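Local coordinates for protein glycoside hydrolase family 81 (Clostridium thermocellum, PDB 6FOP) that probably hydrolyses beta-1,3-glucans such as laminarin, as a family 81 glucanase of the Clostridium thermocellum cellulosome, at residues 55-60 with 203-208; 103-108 with 113-118; 425-430 with 435-440; 625-630 with 659-664. One frame throughout, in Å; residues are numbered along the deposited sequence. Where two conformers were deposited one is given.

Contact 1 of 4, residues 55-60 with 203-208; sequences AHPLTF and IAVLPD
Pro57 is the first residue of 55-60 to meet 203-208, its ring carbon CG lying 4.0 Å from Val205 CG1. The peptide bond before it is cis, and this belongs to a tight turn in which the backbone N of His56 bonds to Leu58 O at 2.8 Å. The turn brings Pro57 and Leu58, neighbours in sequence, to bear on the same partner.

Leu58 carries most of the contact and uses both of its methyls. CD2 comes within 3.6 Å of Val205 CG1 and within 3.7 Å of Val205 CB, the two side chains running alongside each other with opposed directions. The other branch reaches Ile203, where Leu58 CD1 lies 4.0 Å from Ile203 CD1, so the leucine fork spans two alternate residues of the strand. Val205 answers with one branch: a chi1 of 58° sets CG1 between its own backbone N and carbonyl carbon, and this methyl receives both Leu58 and Pro57.

Everything that touches here is aliphatic and buried. The backbones stay well apart, the nearest CA atoms being those of Leu58 and Val205 at 7.3 Å, which fits layers meeting through side chains and not strands paired within a sheet. Val205 also touches Val170 and Tyr172 of the adjoining strand 170-175, while Phe60, further along, rests on Ala134 of strand 133-139. Strand 59-63 belongs to a seven-stranded antiparallel sheet and strand 200-206 to an eight-stranded one; aliphatic side chains packed between two such layers are characteristic of a beta-sandwich interior.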
loop_
_atom_site.group_PDB
_atom_site.type_symbol
_atom_site.label_atom_id
_atom_site.label_comp_id
_atom_site.label_asym_id
_atom_site.label_seq_id
_atom_site.Cartn_x
_atom_site.Cartn_y
_atom_site.Cartn_z
ATOM N N ALA A 55 -12.690 -4.415 -6.852
ATOM C CA ALA A 55 -12.288 -3.294 -7.668
ATOM C C ALA A 55 -12.738 -1.957 -7.120
ATOM O O ALA A 55 -11.893 -1.066 -6.908
ATOM C CB ALA A 55 -12.778 -3.490 -9.107
ATOM N N HIS A 56 -14.033 -1.857 -6.834
ATOM C CA HIS A 56 -14.712 -0.686 -6.246
ATOM C C HIS A 56 -14.998 0.402 -7.293
ATOM O O HIS A 56 -14.069 0.921 -7.907
ATOM C CB HIS A 56 -13.955 -0.042 -5.071
ATOM C CG HIS A 56 -13.580 -0.962 -3.944
ATOM N ND1 HIS A 56 -12.356 -0.865 -3.322
ATOM C CD2 HIS A 56 -14.244 -1.958 -3.304
ATOM C CE1 HIS A 56 -12.270 -1.767 -2.359
ATOM N NE2 HIS A 56 -13.412 -2.424 -2.302
ATOM N N PRO A 57 -16.262 0.767 -7.505
ATOM C CA PRO A 57 -17.438 0.331 -6.717
ATOM C C PRO A 57 -17.909 -1.108 -6.976
ATOM O O PRO A 57 -18.719 -1.624 -6.213
ATOM C CB PRO A 57 -18.497 1.376 -7.096
ATOM C CG PRO A 57 -18.090 1.752 -8.496
ATOM C CD PRO A 57 -16.598 1.862 -8.425
ATOM N N LEU A 58 -17.472 -1.698 -8.078
ATOM C CA LEU A 58 -17.876 -3.065 -8.435
ATOM C C LEU A 58 -16.998 -4.135 -7.820
ATOM O O LEU A 58 -15.785 -3.929 -7.574
ATOM C CB LEU A 58 -17.841 -3.269 -9.958
ATOM C CG LEU A 58 -18.827 -2.430 -10.764
ATOM C CD1 LEU A 58 -18.496 -2.456 -12.246
ATOM C CD2 LEU A 58 -20.242 -2.911 -10.590
ATOM N N THR A 59 -17.584 -5.302 -7.646
ATOM C CA THR A 59 -16.839 -6.491 -7.304
ATOM C C THR A 59 -17.179 -7.603 -8.261
ATOM O O THR A 59 -18.270 -7.612 -8.860
ATOM C CB THR A 59 -17.046 -6.914 -5.838
ATOM O OG1 THR A 59 -18.388 -7.351 -5.651
ATOM C CG2 THR A 59 -16.772 -5.751 -4.878
ATOM N N PHE A 60 -16.268 -8.561 -8.385
ATOM C CA PHE A 60 -16.394 -9.620 -9.392
ATOM C C PHE A 60 -15.952 -10.957 -8.846
ATOM O O PHE A 60 -15.213 -11.020 -7.856
ATOM C CB PHE A 60 -15.523 -9.299 -10.631
ATOM C CG PHE A 60 -15.750 -7.933 -11.200
ATOM C CD1 PHE A 60 -16.779 -7.711 -12.109
ATOM C CD2 PHE A 60 -14.931 -6.850 -10.828
ATOM C CE1 PHE A 60 -17.005 -6.445 -12.610
ATOM C CE2 PHE A 60 -15.163 -5.587 -11.326
ATOM C CZ PHE A 60 -16.195 -5.389 -12.249
ATOM N N ILE A 203 -21.140 -3.013 -19.056
ATOM C CA ILE A 203 -22.149 -2.795 -18.013
ATOM C C ILE A 203 -21.646 -1.642 -17.155
ATOM O O ILE A 203 -20.422 -1.360 -17.148
ATOM C CB ILE A 203 -22.417 -4.051 -17.172
ATOM C CG1 ILE A 203 -21.230 -4.433 -16.276
ATOM C CG2 ILE A 203 -22.788 -5.216 -18.080
ATOM C CD1 ILE A 203 -21.153 -3.729 -14.928
ATOM N N ALA A 204 -22.554 -0.973 -16.457
ATOM C CA ALA A 204 -22.173 -0.007 -15.408
ATOM C C ALA A 204 -23.086 -0.147 -14.258
ATOM O O ALA A 204 -24.284 -0.379 -14.424
ATOM C CB ALA A 204 -22.208 1.435 -15.882
ATOM N N VAL A 205 -22.547 0.046 -13.066
ATOM C CA VAL A 205 -23.377 0.283 -11.894
ATOM C C VAL A 205 -23.756 1.770 -11.865
ATOM O O VAL A 205 -22.903 2.646 -12.029
ATOM C CB VAL A 205 -22.724 -0.173 -10.578
ATOM C CG1 VAL A 205 -21.378 0.507 -10.298
ATOM C CG2 VAL A 205 -23.682 0.045 -9.407
ATOM N N LEU A 206 -25.056 2.027 -11.759
ATOM C CA LEU A 206 -25.610 3.372 -11.857
ATOM C C LEU A 206 -25.963 3.877 -10.479
ATOM O O LEU A 206 -26.327 3.098 -9.618
ATOM C CB LEU A 206 -26.879 3.333 -12.716
ATOM C CG LEU A 206 -26.685 2.763 -14.114
ATOM C CD1 LEU A 206 -28.038 2.568 -14.799
ATOM C CD2 LEU A 206 -25.781 3.633 -14.960
ATOM N N PRO A 207 -25.930 5.202 -10.296
ATOM C CA PRO A 207 -26.251 5.780 -9.004
ATOM C C PRO A 207 -27.755 5.970 -8.784
ATOM O O PRO A 207 -28.163 6.306 -7.670
ATOM C CB PRO A 207 -25.545 7.146 -9.044
ATOM C CG PRO A 207 -25.474 7.474 -10.496
ATOM C CD PRO A 207 -25.313 6.169 -11.217
ATOM N N ASP A 208 -28.567 5.779 -9.821
ATOM C CA ASP A 208 -30.019 5.967 -9.704
ATOM C C ASP A 208 -30.678 5.270 -10.889
ATOM O O ASP A 208 -29.981 4.748 -11.749
ATOM C CB ASP A 208 -30.379 7.477 -9.629
ATOM C CG ASP A 208 -29.999 8.243 -10.871
ATOM O OD1 ASP A 208 -30.564 7.934 -11.931
ATOM O OD2 ASP A 208 -29.113 9.142 -10.798
#

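Contact 2 of 4, residues 103-108 with 113-118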
loop_
_atom_site.group_PDB
_atom_site.type_symbol
_atom_site.label_atom_id
_atom_site.label_comp_id
_atom_site.label_asym_id
_atom_site.label_seq_id
_atom_site.Cartn_x
_atom_site.Cartn_y
_atom_site.Cartn_z
ATOM N N ARG A 103 -7.841 -16.613 -16.871
ATOM C CA ARG A 103 -6.417 -16.277 -16.939
ATOM C C ARG A 103 -6.196 -14.787 -17.139
ATOM O O ARG A 103 -6.883 -14.144 -17.927
ATOM C CB ARG A 103 -5.740 -17.010 -18.082
ATOM C CG ARG A 103 -5.693 -18.519 -17.856
ATOM C CD ARG A 103 -5.175 -19.297 -19.043
ATOM N NE ARG A 103 -5.038 -20.713 -18.676
ATOM C CZ ARG A 103 -3.906 -21.310 -18.275
ATOM N NH1 ARG A 103 -2.742 -20.655 -18.182
ATOM N NH2 ARG A 103 -3.934 -22.595 -17.953
ATOM N N ALA A 104 -5.205 -14.225 -16.434
ATOM C CA ALA A 104 -4.861 -12.815 -16.643
ATOM C C ALA A 104 -4.115 -12.651 -17.963
ATOM O O ALA A 104 -3.168 -13.365 -18.233
ATOM C CB ALA A 104 -4.012 -12.279 -15.499
ATOM N N ASP A 105 -4.551 -11.668 -18.735
ATOM C CA ASP A 105 -3.980 -11.330 -20.038
ATOM C C ASP A 105 -3.138 -10.045 -20.022
ATOM O O ASP A 105 -2.121 -9.948 -20.729
ATOM C CB ASP A 105 -5.136 -11.207 -21.053
ATOM C CG ASP A 105 -4.662 -11.093 -22.481
ATOM O OD1 ASP A 105 -4.180 -12.093 -23.038
ATOM O OD2 ASP A 105 -4.802 -9.994 -23.040
ATOM N N LYS A 106 -3.572 -9.075 -19.218
ATOM C CA LYS A 106 -2.922 -7.766 -19.097
ATOM C C LYS A 106 -3.260 -7.208 -17.714
ATOM O O LYS A 106 -4.418 -7.235 -17.295
ATOM C CB LYS A 106 -3.398 -6.810 -20.201
ATOM C CG LYS A 106 -2.711 -5.455 -20.238
ATOM C CD LYS A 106 -3.092 -4.595 -21.444
ATOM C CE LYS A 106 -2.354 -3.252 -21.440
ATOM N NZ LYS A 106 -2.682 -2.330 -22.567
ATOM N N ILE A 107 -2.248 -6.704 -17.004
ATOM C CA ILE A 107 -2.448 -6.060 -15.705
ATOM C C ILE A 107 -1.792 -4.704 -15.800
ATOM O O ILE A 107 -0.586 -4.601 -16.062
ATOM C CB ILE A 107 -1.898 -6.885 -14.541
ATOM C CG1 ILE A 107 -2.604 -8.244 -14.455
ATOM C CG2 ILE A 107 -2.081 -6.103 -13.246
ATOM C CD1 ILE A 107 -1.963 -9.237 -13.492
ATOM N N SER A 108 -2.590 -3.660 -15.642
ATOM C CA SER A 108 -2.077 -2.296 -15.613
ATOM C C SER A 108 -2.169 -1.720 -14.194
ATOM O O SER A 108 -2.388 -2.463 -13.227
ATOM C CB SER A 108 -2.762 -1.438 -16.684
ATOM O OG SER A 108 -4.152 -1.412 -16.478
ATOM N N ASP A 113 -7.196 -7.200 -17.502
ATOM C CA ASP A 113 -7.906 -7.931 -18.544
ATOM C C ASP A 113 -7.724 -9.411 -18.251
ATOM O O ASP A 113 -6.587 -9.864 -18.091
ATOM C CB ASP A 113 -7.305 -7.670 -19.921
ATOM C CG ASP A 113 -7.401 -6.228 -20.382
ATOM O OD1 ASP A 113 -8.211 -5.433 -19.862
ATOM O OD2 ASP A 113 -6.620 -5.882 -21.304
ATOM N N ALA A 114 -8.832 -10.156 -18.207
ATOM C CA ALA A 114 -8.794 -11.613 -18.014
ATOM C C ALA A 114 -9.586 -12.303 -19.116
ATOM O O ALA A 114 -10.575 -11.759 -19.596
ATOM C CB ALA A 114 -9.349 -11.989 -16.648
ATOM N N VAL A 115 -9.157 -13.513 -19.460
ATOM C CA VAL A 115 -9.776 -14.270 -20.542
ATOM C C VAL A 115 -10.248 -15.614 -20.006
ATOM O O VAL A 115 -9.534 -16.294 -19.266
ATOM C CB VAL A 115 -8.755 -14.539 -21.673
ATOM C CG1 VAL A 115 -9.342 -15.482 -22.737
ATOM C CG2 VAL A 115 -8.327 -13.246 -22.322
ATOM N N MET A 116 -11.467 -15.976 -20.402
ATOM C CA MET A 116 -12.013 -17.314 -20.218
ATOM C C MET A 116 -12.266 -17.856 -21.626
ATOM O O MET A 116 -12.939 -17.205 -22.405
ATOM C CB MET A 116 -13.332 -17.211 -19.442
ATOM C CG MET A 116 -13.261 -16.337 -18.227
ATOM S SD MET A 116 -14.834 -16.303 -17.388
ATOM C CE MET A 116 -14.567 -17.919 -16.651
ATOM N N ALA A 117 -11.748 -19.036 -21.950
ATOM C CA ALA A 117 -11.875 -19.546 -23.307
ATOM C C ALA A 117 -11.992 -21.051 -23.348
ATOM O O ALA A 117 -11.261 -21.758 -22.662
ATOM C CB ALA A 117 -10.670 -19.110 -24.132
ATOM N N SER A 118 -12.886 -21.531 -24.205
ATOM C CA SER A 118 -12.906 -22.935 -24.597
ATOM C C SER A 118 -12.614 -22.949 -26.103
ATOM O O SER A 118 -12.402 -21.910 -26.724
ATOM C CB SER A 118 -14.285 -23.516 -24.353
ATOM O OG SER A 118 -15.146 -23.062 -25.387
HETATM O O HOH W 1 -5.450 -7.409 -23.199
HETATM O O HOH W 2 -5.480 -3.408 -23.486
#
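The carboxylate of Asp113 is the flat group nearest the opposite strand, and the stem of Lys106 lies alongside it. Lys106 CB stands to one side of the carboxylate plane, 3.5 Å from Asp113 OD2, and the two side chains point the same way. In the conformer given here the lysine runs fully extended, with CG anti to the backbone N (chi1 -176°), which carries NZ past the carboxylate to Thr226 O. Asp113 OD1 bonds to Thr126 OG1. In the second carboxylate, Asp105 OD2 stands 4.8 Å from Asp113 OD2; one water donates to each of these two oxygens at 2.7 Å, and Lys124 forms a salt bridge with Asp105 OD2, which together would be expected to ease the like charges.

Behind these groups is a beta hairpin, whose strand axes run antiparallel at 148°. Its register slips by one residue at a classic beta bulge: Asp105 and Lys106 both face Asp113, whose O accepts a bond from Asp105 N at 2.8 Å and a weak one from Lys106 N at 3.3 Å. Asp113 N returns a 2.8 Å bond to Lys106 O. Beyond the bulge Arg103 and Val115 form a hydrogen-bonded pair, Val115 N reaching Arg103 O at 2.8 Å.

Ala104 and Ala114 form the non-hydrogen-bonded pair between, their methyls on the face away from Asp113 and Val115; there Ala114 touches Phe62 of strand 59-63. On the other face Val115 CG2 rests 4.0 Å from Asp105 CB. The guanidinium of Arg103 leads away from the hairpin to a salt bridge with Asp101.

Contact 3 of 4, residues 425-430 with 435-440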
loop_
_atom_site.group_PDB
_atom_site.type_symbol
_atom_site.label_atom_id
_atom_site.label_comp_id
_atom_site.label_asym_id
_atom_site.label_seq_id
_atom_site.Cartn_x
_atom_site.Cartn_y
_atom_site.Cartn_z
ATOM N N HIS A 425 16.186 -0.207 5.624
ATOM C CA HIS A 425 16.455 0.801 6.642
ATOM C C HIS A 425 17.936 0.713 7.096
ATOM O O HIS A 425 18.653 1.715 7.127
ATOM C CB HIS A 425 15.488 0.733 7.804
ATOM C CG HIS A 425 15.630 1.879 8.747
ATOM N ND1 HIS A 425 15.062 1.878 9.993
ATOM C CD2 HIS A 425 16.253 3.081 8.620
ATOM C CE1 HIS A 425 15.338 3.022 10.599
ATOM N NE2 HIS A 425 16.076 3.758 9.800
ATOM N N ALA A 426 18.371 -0.505 7.399
ATOM C CA ALA A 426 19.750 -0.705 7.823
ATOM C C ALA A 426 20.710 -0.292 6.730
ATOM O O ALA A 426 21.722 0.361 6.998
ATOM C CB ALA A 426 19.977 -2.139 8.237
ATOM N N ALA A 427 20.425 -0.665 5.492
ATOM C CA ALA A 427 21.293 -0.287 4.374
ATOM C C ALA A 427 21.371 1.217 4.210
ATOM O O ALA A 427 22.434 1.757 3.929
ATOM C CB ALA A 427 20.803 -0.916 3.099
ATOM N N ALA A 428 20.237 1.892 4.344
ATOM C CA ALA A 428 20.200 3.350 4.266
ATOM C C ALA A 428 21.020 4.014 5.365
ATOM O O ALA A 428 21.739 5.010 5.093
ATOM C CB ALA A 428 18.768 3.845 4.279
ATOM N N GLN A 429 20.890 3.518 6.601
ATOM C CA GLN A 429 21.703 4.087 7.678
ATOM C C GLN A 429 23.201 3.891 7.396
ATOM O O GLN A 429 24.002 4.801 7.673
ATOM C CB GLN A 429 21.315 3.489 9.014
ATOM C CG GLN A 429 19.916 3.831 9.524
ATOM C CD GLN A 429 19.680 5.308 9.750
ATOM O OE1 GLN A 429 20.619 6.099 9.820
ATOM N NE2 GLN A 429 18.421 5.707 9.860
ATOM N N ILE A 430 23.587 2.736 6.849
ATOM C CA ILE A 430 24.974 2.560 6.438
ATOM C C ILE A 430 25.335 3.558 5.336
ATOM O O ILE A 430 26.397 4.206 5.400
ATOM C CB ILE A 430 25.291 1.123 6.026
ATOM C CG1 ILE A 430 25.103 0.178 7.196
ATOM C CG2 ILE A 430 26.698 1.014 5.465
ATOM C CD1 ILE A 430 25.035 -1.255 6.805
ATOM N N PRO A 435 29.532 6.102 1.954
ATOM C CA PRO A 435 29.187 6.105 0.539
ATOM C C PRO A 435 29.888 5.014 -0.263
ATOM O O PRO A 435 29.401 4.612 -1.322
ATOM C CB PRO A 435 29.615 7.508 0.076
ATOM C CG PRO A 435 30.734 7.886 0.984
ATOM C CD PRO A 435 30.410 7.240 2.305
ATOM N N GLN A 436 31.042 4.580 0.218
ATOM C CA GLN A 436 31.821 3.538 -0.431
ATOM C C GLN A 436 31.049 2.199 -0.373
ATOM O O GLN A 436 30.787 1.563 -1.392
ATOM C CB GLN A 436 33.178 3.480 0.308
ATOM C CG GLN A 436 34.127 2.403 -0.086
ATOM C CD GLN A 436 35.338 2.422 0.807
ATOM O OE1 GLN A 436 35.225 2.271 2.021
ATOM N NE2 GLN A 436 36.490 2.637 0.226
ATOM N N TRP A 437 30.621 1.830 0.825
ATOM C CA TRP A 437 29.885 0.569 1.035
ATOM C C TRP A 437 28.594 0.493 0.192
ATOM O O TRP A 437 28.253 -0.534 -0.396
ATOM C CB TRP A 437 29.514 0.442 2.520
ATOM C CG TRP A 437 28.961 -0.879 2.927
ATOM C CD1 TRP A 437 29.657 -1.927 3.458
ATOM C CD2 TRP A 437 27.585 -1.305 2.880
ATOM N NE1 TRP A 437 28.829 -2.961 3.728
ATOM C CE2 TRP A 437 27.554 -2.628 3.357
ATOM C CE3 TRP A 437 26.392 -0.701 2.464
ATOM C CZ2 TRP A 437 26.370 -3.358 3.479
ATOM C CZ3 TRP A 437 25.209 -1.442 2.563
ATOM C CH2 TRP A 437 25.210 -2.744 3.072
ATOM N N ALA A 438 27.893 1.615 0.141
ATOM C CA ALA A 438 26.602 1.699 -0.520
ATOM C C ALA A 438 26.681 1.889 -2.029
ATOM O O ALA A 438 25.638 1.871 -2.699
ATOM C CB ALA A 438 25.796 2.841 0.094
ATOM N N SER A 439 27.875 2.113 -2.587
ATOM C CA SER A 439 27.987 2.290 -4.027
ATOM C C SER A 439 27.473 1.044 -4.781
ATOM O O SER A 439 27.543 -0.101 -4.262
ATOM C CB SER A 439 29.437 2.592 -4.397
ATOM O OG SER A 439 30.195 1.416 -4.390
ATOM N N ARG A 440 26.971 1.270 -5.999
ATOM C CA ARG A 440 26.449 0.177 -6.839
ATOM C C ARG A 440 27.462 -0.937 -7.091
ATOM O O ARG A 440 27.078 -2.102 -7.142
ATOM C CB ARG A 440 25.884 0.685 -8.180
ATOM C CG ARG A 440 24.446 1.169 -8.093
ATOM C CD ARG A 440 23.821 1.306 -9.480
ATOM N NE ARG A 440 23.741 0.004 -10.146
ATOM C CZ ARG A 440 22.835 -0.947 -9.893
ATOM N NH1 ARG A 440 21.876 -0.774 -8.985
ATOM N NH2 ARG A 440 22.885 -2.097 -10.558
#
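Gln436 O, the carbonyl just before the Trp437 that packs on Ile430, is gripped by several donors. Ser439 supplies two bonds to Gln436 O, one from OG at 3.1 Å in the carbonyl plane and one from its backbone N at 3.2 Å, and Asn442 ND2 adds another. Ser439 is also the N-cap of the helix that follows, its OG making a weak bond to Asn442 N. The short helical turn 435-438 is thereby tied to the start of helix 440-455.

From this turn the indole of Trp437 projects onto helix 416-433, with CG anti to the backbone N (chi1 -171°). Two branches of Ile430 cover one face of it. CG2 sits 3.3 Å above the ring plane, displaced toward the rim and 3.5 Å from Trp437 CE3. CD1 makes a CH-pi contact, 4.1 Å from the centroid of the six-membered ring and only 14° off its normal. One turn earlier Ala427 contributes a looser touch, CB to Trp437 CZ3 at 4.5 Å.

The polar end of the indole is satisfied as well: NE1 bonds to Glu377 OE2 of helix 362-379, whose Lys373 and Leu376 touch both Ile430 and Trp437. The Trp443 ring also meets that of Trp437. Within 425-430, Gln429 NE2 donates almost straight to His425 NE2, 3.0 Å at 175°.

A tryptophan in the connection between consecutive helices, packed back on the first and bonded to a neighbouring one, suits a helical hairpin of the (alpha/alpha)6 barrel expected of this family's C-terminal domain.

Contact 4 of 4, residues 625-630 with 659-664; sequences YDPAAA and LGLPDF
Leu661 and Pro627 meet at a slant, one methyl of the leucine set obliquely against the proline ring, at CD and CG. Leu661 CD2 lies 3.9 Å from Pro627 CD and 4.1 Å from Pro627 CG. The same methyl is 4.1 Å from Tyr625 N, while the other, CD1, approaches Tyr625 O at 3.8 Å. One side chain therefore spans backbone and ring at the N-terminal end of helix 627-633. Its chi1 of -55° places CG beside the backbone N, and from there the fork turns toward 625-630 although the CB itself does not point that way.

The proline is the first residue of that helix, and Asp626 is its N-cap. Ala629 N donates to Asp626 OD1 at 3.1 Å, arriving 68° out of the carboxylate plane, in a nearly straight bond of 166°. On the other side of the contact Gly660, with positive phi, ends helix 646-659, and the chain passes directly into strand 661-662. That strand is outermost, within this chain, in a four-stranded antiparallel sheet and is hydrogen-bonded, backbone to backbone, from Leu661 to Asn677. The contact thus joins a helix start to a helix-to-strand junction near the surface.

Pro627 also touches Leu656 and Asp657 of helix 646-659. The CB of Tyr625 points away from 659-664, and its ring meets Tyr622 and the side chains of Ile595 and Lys596.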
loop_
_atom_site.group_PDB
_atom_site.type_symbol
_atom_site.label_atom_id
_atom_site.label_comp_id
_atom_site.label_asym_id
_atom_site.label_seq_id
_atom_site.Cartn_x
_atom_site.Cartn_y
_atom_site.Cartn_z
ATOM N N TYR A 625 0.980 13.321 21.816
ATOM C CA TYR A 625 -0.014 14.205 22.448
ATOM C C TYR A 625 0.556 14.865 23.726
ATOM O O TYR A 625 0.461 16.068 23.897
ATOM C CB TYR A 625 -1.257 13.380 22.788
ATOM C CG TYR A 625 -2.285 14.067 23.636
ATOM C CD1 TYR A 625 -3.082 15.076 23.111
ATOM C CD2 TYR A 625 -2.466 13.718 24.982
ATOM C CE1 TYR A 625 -4.043 15.706 23.884
ATOM C CE2 TYR A 625 -3.430 14.334 25.759
ATOM C CZ TYR A 625 -4.206 15.333 25.214
ATOM O OH TYR A 625 -5.146 15.951 26.006
ATOM N N ASP A 626 1.120 14.054 24.616
ATOM C CA ASP A 626 1.607 14.549 25.920
ATOM C C ASP A 626 2.918 13.841 26.269
ATOM O O ASP A 626 2.918 12.826 26.969
ATOM C CB ASP A 626 0.553 14.358 27.004
ATOM C CG ASP A 626 0.934 15.010 28.317
ATOM O OD1 ASP A 626 2.111 15.446 28.481
ATOM O OD2 ASP A 626 0.041 15.044 29.198
ATOM N N PRO A 627 4.037 14.368 25.745
ATOM C CA PRO A 627 5.318 13.719 26.028
ATOM C C PRO A 627 5.733 13.719 27.502
ATOM O O PRO A 627 6.407 12.794 27.940
ATOM C CB PRO A 627 6.324 14.471 25.163
ATOM C CG PRO A 627 5.604 15.590 24.516
ATOM C CD PRO A 627 4.151 15.480 24.783
ATOM N N ALA A 628 5.342 14.748 28.250
ATOM C CA ALA A 628 5.677 14.771 29.676
ATOM C C ALA A 628 4.997 13.623 30.428
ATOM O O ALA A 628 5.619 12.937 31.242
ATOM C CB ALA A 628 5.316 16.106 30.294
ATOM N N ALA A 629 3.733 13.370 30.100
ATOM C CA ALA A 629 3.029 12.240 30.692
ATOM C C ALA A 629 3.639 10.904 30.237
ATOM O O ALA A 629 3.822 9.974 31.046
ATOM C CB ALA A 629 1.547 12.300 30.378
ATOM N N ALA A 630 3.972 10.816 28.944
ATOM C CA ALA A 630 4.579 9.580 28.428
ATOM C C ALA A 630 5.911 9.276 29.126
ATOM O O ALA A 630 6.188 8.117 29.464
ATOM C CB ALA A 630 4.774 9.666 26.904
ATOM N N LEU A 659 11.421 19.111 22.307
ATOM C CA LEU A 659 11.169 19.751 20.998
ATOM C C LEU A 659 9.739 20.210 20.820
ATOM O O LEU A 659 9.479 21.200 20.116
ATOM C CB LEU A 659 11.496 18.775 19.872
ATOM C CG LEU A 659 12.934 18.239 19.745
ATOM C CD1 LEU A 659 12.963 17.011 18.816
ATOM C CD2 LEU A 659 13.866 19.272 19.176
ATOM N N GLY A 660 8.801 19.498 21.431
ATOM C CA GLY A 660 7.381 19.675 21.141
ATOM C C GLY A 660 6.865 18.674 20.129
ATOM O O GLY A 660 7.548 17.733 19.754
ATOM N N LEU A 661 5.613 18.875 19.750
ATOM C CA LEU A 661 4.917 17.994 18.848
ATOM C C LEU A 661 5.207 18.359 17.392
ATOM O O LEU A 661 5.467 19.528 17.071
ATOM C CB LEU A 661 3.415 18.084 19.122
ATOM C CG LEU A 661 2.957 17.806 20.567
ATOM C CD1 LEU A 661 1.440 17.793 20.650
ATOM C CD2 LEU A 661 3.530 16.471 21.049
ATOM N N PRO A 662 5.099 17.390 16.485
ATOM C CA PRO A 662 5.313 17.734 15.077
ATOM C C PRO A 662 4.311 18.791 14.581
ATOM O O PRO A 662 3.126 18.709 14.866
ATOM C CB PRO A 662 5.119 16.411 14.337
ATOM C CG PRO A 662 4.298 15.583 15.270
ATOM C CD PRO A 662 4.781 15.963 16.661
ATOM N N ASP A 663 4.801 19.716 13.791
ATOM C CA ASP A 663 4.007 20.830 13.282
ATOM C C ASP A 663 3.898 20.666 11.770
ATOM O O ASP A 663 4.871 20.870 11.040
ATOM C CB ASP A 663 4.680 22.153 13.635
ATOM C CG ASP A 663 3.808 23.369 13.347
ATOM O OD1 ASP A 663 2.959 23.287 12.438
ATOM O OD2 ASP A 663 3.983 24.406 14.022
ATOM N N PHE A 664 2.707 20.293 11.322
ATOM C CA PHE A 664 2.440 20.017 9.914
ATOM C C PHE A 664 2.022 21.244 9.114
ATOM O O PHE A 664 1.672 21.130 7.951
ATOM C CB PHE A 664 1.380 18.928 9.833
ATOM C CG PHE A 664 1.852 17.635 10.403
ATOM C CD1 PHE A 664 2.674 16.804 9.654
ATOM C CD2 PHE A 664 1.602 17.313 11.731
ATOM C CE1 PHE A 664 3.148 15.610 10.182
ATOM C CE2 PHE A 664 2.077 16.145 12.246
ATOM C CZ PHE A 664 2.844 15.298 11.482
#

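Overall arrangement
Contacts 1 and 3 are buried, contact 2 is partly so, and contact 4 lies near the surface. Contacts 1 and 2 reach the same eight-stranded sheet, their nearest atoms about 9 Å apart: contact 2 pairs two of its strands by backbone bonds, whereas contact 1 joins that sheet to another through aliphatic branches. Contacts 3 and 4 involve helices, their centres about 31 Å apart, one using an aromatic face and the other a leucine fork against a proline. Contacts 1 and 3 lie on opposite sides of the chain's centre, as do 2 and 4. Charged groups and a bridging water take part across the strands in contact 2, while the cross-segment touches of 1 and 3 are essentially apolar.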